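Local coordinates for protein Exo-beta-1,3-glucanase (Streptomyces sp. SirexAA-E, PDB 4PEY) that hydrolyses laminarin and laminarioligosaccharides as a secreted exo-beta-1,3-glucanase, yielding glucose and laminaribiose, at residues Y226-A238 with T252-Y264. The protein carries 1 engineered substitution. Numbering follows the deposited sequence. Where two conformers were deposited one is given.
Sequences YLDGDDYKVFVPA and TPEGESLPLDQFY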
# COMPACT_ATOMS: atom_id res chain seq x y z
N TYR A 226 1.40 19.19 8.08
CA TYR A 226 1.43 19.52 9.50
C TYR A 226 1.32 21.02 9.70
O TYR A 226 1.32 21.79 8.73
CB TYR A 226 2.69 18.97 10.18
CG TYR A 226 3.95 19.79 9.98
CD1 TYR A 226 4.63 19.79 8.76
CD2 TYR A 226 4.49 20.54 11.02
CE1 TYR A 226 5.79 20.53 8.58
CE2 TYR A 226 5.64 21.28 10.85
CZ TYR A 226 6.29 21.28 9.63
OH TYR A 226 7.44 22.02 9.46
N LEU A 227 1.19 21.42 10.95
CA LEU A 227 1.14 22.83 11.33
C LEU A 227 2.44 23.27 11.98
O LEU A 227 2.85 22.71 12.99
CB LEU A 227 -0.02 23.09 12.28
CG LEU A 227 -1.39 23.27 11.62
CD1 LEU A 227 -2.48 23.22 12.67
CD2 LEU A 227 -1.41 24.60 10.86
N ASP A 228 3.07 24.27 11.39
CA ASP A 228 4.21 24.94 12.00
C ASP A 228 3.69 26.24 12.58
O ASP A 228 3.52 27.23 11.87
CB ASP A 228 5.32 25.18 10.96
CG ASP A 228 6.60 25.69 11.57
OD1 ASP A 228 6.77 25.60 12.81
OD2 ASP A 228 7.46 26.18 10.81
N GLY A 229 3.40 26.23 13.88
CA GLY A 229 2.65 27.31 14.49
C GLY A 229 1.24 27.32 13.91
O GLY A 229 0.49 26.35 14.07
N ASP A 230 0.90 28.40 13.22
CA ASP A 230 -0.41 28.52 12.59
C ASP A 230 -0.37 28.31 11.08
O ASP A 230 -1.39 28.44 10.40
CB ASP A 230 -1.02 29.89 12.89
CG ASP A 230 -1.49 30.02 14.33
OD1 ASP A 230 -1.11 29.18 15.17
OD2 ASP A 230 -2.24 30.98 14.61
N ASP A 231 0.81 27.98 10.55
CA ASP A 231 0.97 27.83 9.11
C ASP A 231 1.01 26.37 8.65
O ASP A 231 1.79 25.58 9.18
CB ASP A 231 2.26 28.51 8.65
CG ASP A 231 2.27 29.99 8.94
OD1 ASP A 231 1.21 30.63 8.77
OD2 ASP A 231 3.33 30.52 9.33
N TYR A 232 0.18 26.02 7.67
CA TYR A 232 0.24 24.68 7.09
C TYR A 232 1.52 24.52 6.27
O TYR A 232 1.88 25.40 5.48
CB TYR A 232 -0.97 24.38 6.20
CG TYR A 232 -2.23 24.04 6.95
CD1 TYR A 232 -2.36 22.84 7.64
CD2 TYR A 232 -3.31 24.91 6.96
CE1 TYR A 232 -3.52 22.52 8.32
CE2 TYR A 232 -4.47 24.61 7.64
CZ TYR A 232 -4.57 23.42 8.32
OH TYR A 232 -5.73 23.12 9.00
N LYS A 233 2.20 23.40 6.47
CA LYS A 233 3.37 23.02 5.68
C LYS A 233 3.31 21.53 5.40
O LYS A 233 2.56 20.80 6.05
CB LYS A 233 4.67 23.36 6.41
CG LYS A 233 4.79 24.82 6.79
CD LYS A 233 6.17 25.18 7.29
CE LYS A 233 6.25 26.66 7.64
NZ LYS A 233 7.57 27.05 8.22
N VAL A 234 4.11 21.07 4.45
CA VAL A 234 4.28 19.65 4.24
C VAL A 234 5.72 19.28 4.60
O VAL A 234 6.67 19.88 4.08
CB VAL A 234 3.95 19.23 2.80
CG1 VAL A 234 4.36 17.77 2.57
CG2 VAL A 234 2.47 19.45 2.52
N PHE A 235 5.87 18.32 5.51
CA PHE A 235 7.20 17.88 5.90
C PHE A 235 7.65 16.80 4.94
O PHE A 235 6.89 15.88 4.63
CB PHE A 235 7.23 17.36 7.34
CG PHE A 235 8.63 17.08 7.83
CD1 PHE A 235 9.51 18.12 8.06
CD2 PHE A 235 9.06 15.78 8.02
CE1 PHE A 235 10.80 17.87 8.51
CE2 PHE A 235 10.35 15.53 8.47
CZ PHE A 235 11.22 16.57 8.71
N VAL A 236 8.90 16.93 4.47
CA VAL A 236 9.47 16.02 3.48
C VAL A 236 10.71 15.35 4.08
O VAL A 236 11.81 15.90 4.03
CB VAL A 236 9.84 16.75 2.18
CG1 VAL A 236 10.36 15.77 1.14
CG2 VAL A 236 8.64 17.51 1.63
N PRO A 237 10.52 14.17 4.69
CA PRO A 237 11.65 13.46 5.31
C PRO A 237 12.79 13.17 4.33
O PRO A 237 12.54 12.88 3.15
CB PRO A 237 11.01 12.16 5.80
CG PRO A 237 9.58 12.54 6.06
CD PRO A 237 9.24 13.51 4.96
N ALA A 238 14.02 13.25 4.83
CA ALA A 238 15.19 12.85 4.06
C ALA A 238 15.31 11.33 4.03
O ALA A 238 14.79 10.64 4.92
CB ALA A 238 16.44 13.46 4.66
N THR A 252 14.51 15.97 16.53
CA THR A 252 14.39 16.66 15.25
C THR A 252 14.61 15.78 14.02
O THR A 252 15.75 15.46 13.68
CB THR A 252 15.37 17.85 15.17
OG1 THR A 252 16.67 17.39 14.77
CG2 THR A 252 15.48 18.55 16.52
N PRO A 253 13.52 15.39 13.36
CA PRO A 253 13.64 14.55 12.16
C PRO A 253 14.33 15.29 11.00
O PRO A 253 14.08 16.47 10.78
CB PRO A 253 12.18 14.22 11.82
CG PRO A 253 11.40 15.33 12.42
CD PRO A 253 12.12 15.72 13.67
N GLU A 254 15.20 14.58 10.30
CA GLU A 254 15.92 15.15 9.16
C GLU A 254 14.99 15.32 7.95
O GLU A 254 14.31 14.38 7.55
CB GLU A 254 17.10 14.24 8.79
CG GLU A 254 18.03 14.80 7.74
CD GLU A 254 19.35 14.05 7.70
OE1 GLU A 254 19.62 13.27 8.65
OE2 GLU A 254 20.11 14.22 6.73
N GLY A 255 14.96 16.53 7.39
CA GLY A 255 14.08 16.81 6.26
C GLY A 255 13.84 18.29 5.99
O GLY A 255 14.44 19.15 6.62
N GLU A 256 12.95 18.56 5.03
CA GLU A 256 12.64 19.92 4.59
C GLU A 256 11.15 20.19 4.79
O GLU A 256 10.34 19.28 4.68
CB GLU A 256 13.01 20.09 3.11
CG GLU A 256 12.89 21.50 2.54
CD GLU A 256 12.96 21.54 1.01
OE1 GLU A 256 13.06 20.46 0.39
OE2 GLU A 256 12.93 22.65 0.44
N SER A 257 10.79 21.43 5.11
CA SER A 257 9.37 21.81 5.18
C SER A 257 8.99 22.71 4.02
O SER A 257 9.65 23.72 3.76
CB SER A 257 9.06 22.51 6.51
OG SER A 257 9.17 21.61 7.60
N LEU A 258 7.92 22.33 3.32
CA LEU A 258 7.40 23.12 2.21
C LEU A 258 6.13 23.85 2.63
O LEU A 258 5.16 23.22 3.04
CB LEU A 258 7.09 22.23 1.01
CG LEU A 258 8.26 21.45 0.41
CD1 LEU A 258 7.74 20.44 -0.61
CD2 LEU A 258 9.26 22.41 -0.23
N PRO A 259 6.12 25.19 2.53
CA PRO A 259 4.89 25.93 2.84
C PRO A 259 3.72 25.54 1.93
O PRO A 259 3.94 25.22 0.76
CB PRO A 259 5.28 27.39 2.61
CG PRO A 259 6.78 27.41 2.73
CD PRO A 259 7.23 26.09 2.18
N LEU A 260 2.50 25.58 2.47
CA LEU A 260 1.31 25.25 1.71
C LEU A 260 1.15 26.12 0.46
O LEU A 260 0.57 25.69 -0.54
CB LEU A 260 0.06 25.37 2.59
CG LEU A 260 -1.27 24.94 1.97
CD1 LEU A 260 -1.25 23.45 1.66
CD2 LEU A 260 -2.44 25.29 2.88
N ASP A 261 1.67 27.35 0.49
CA ASP A 261 1.50 28.22 -0.67
C ASP A 261 2.40 27.79 -1.83
O ASP A 261 2.33 28.36 -2.92
CB ASP A 261 1.71 29.71 -0.30
CG ASP A 261 3.16 30.08 0.06
OD1 ASP A 261 4.11 29.30 -0.17
OD2 ASP A 261 3.35 31.22 0.55
N GLN A 262 3.22 26.76 -1.62
CA GLN A 262 4.00 26.20 -2.72
C GLN A 262 3.31 24.96 -3.30
O GLN A 262 3.87 24.27 -4.15
CB GLN A 262 5.42 25.87 -2.25
CG GLN A 262 6.25 27.12 -1.96
CD GLN A 262 7.63 26.81 -1.41
OE1 GLN A 262 8.12 25.68 -1.52
NE2 GLN A 262 8.27 27.81 -0.81
N PHE A 263 2.08 24.71 -2.84
CA PHE A 263 1.25 23.62 -3.35
C PHE A 263 0.04 24.15 -4.10
O PHE A 263 -0.61 25.08 -3.63
CB PHE A 263 0.76 22.72 -2.20
CG PHE A 263 1.78 21.77 -1.68
CD1 PHE A 263 2.82 22.21 -0.88
CD2 PHE A 263 1.69 20.41 -1.99
CE1 PHE A 263 3.77 21.32 -0.39
CE2 PHE A 263 2.64 19.52 -1.52
CZ PHE A 263 3.67 19.96 -0.72
N TYR A 264 -0.26 23.55 -5.25
CA TYR A 264 -1.58 23.72 -5.85
C TYR A 264 -2.54 22.81 -5.09
O TYR A 264 -2.34 21.59 -5.05
CB TYR A 264 -1.57 23.37 -7.34
CG TYR A 264 -2.94 23.42 -7.99
CD1 TYR A 264 -3.77 24.52 -7.82
CD2 TYR A 264 -3.39 22.38 -8.79
CE1 TYR A 264 -5.03 24.56 -8.42
CE2 TYR A 264 -4.64 22.41 -9.38
CZ TYR A 264 -5.45 23.50 -9.20
OH TYR A 264 -6.70 23.54 -9.80
O HOH W 1 9.30 26.55 5.55
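Val234 packs against Phe263 on the tight side, its CG2 methyl 3.5 Å from ring atom CZ, with the two side chains crossing at about a right angle. On the same face Leu258 CD1 lies 3.8 Å from Val236 CG2, and Val306 and Leu308 of strand 306-309 close over the cluster. Strands 231-237 and 255-259 run antiparallel, and Val234 and Leu258 bond in both directions, Leu258 N to Val234 O being almost straight (177°). The other face is more polar. The Phe235 ring reaches along the partner strand because chi1 (-172°) places CG opposite the backbone N, presenting its in-plane edge to Ser257 OG and bringing CZ within 3.9 Å of Pro253 CG. Ser257 OG also hydrogen-bonds Tyr226 OH at 2.6 Å, linking strand 226-228, the partner of 231-237 on its other side, to strand 255-259. The extended Lys233 chain passes Ser257 CB, and its NZ forms a salt bridge with Asp228 OD2 and donates to a water that reaches Ser257 O only weakly. Toward solvent, Ala238 N still bonds Glu254 O, but the side chains add little beyond Ala238 CB touching Glu254 CG. The arrangement is an antiparallel beta hairpin, here set between the two parallel-stranded beta-helical halves of a GH55 enzyme.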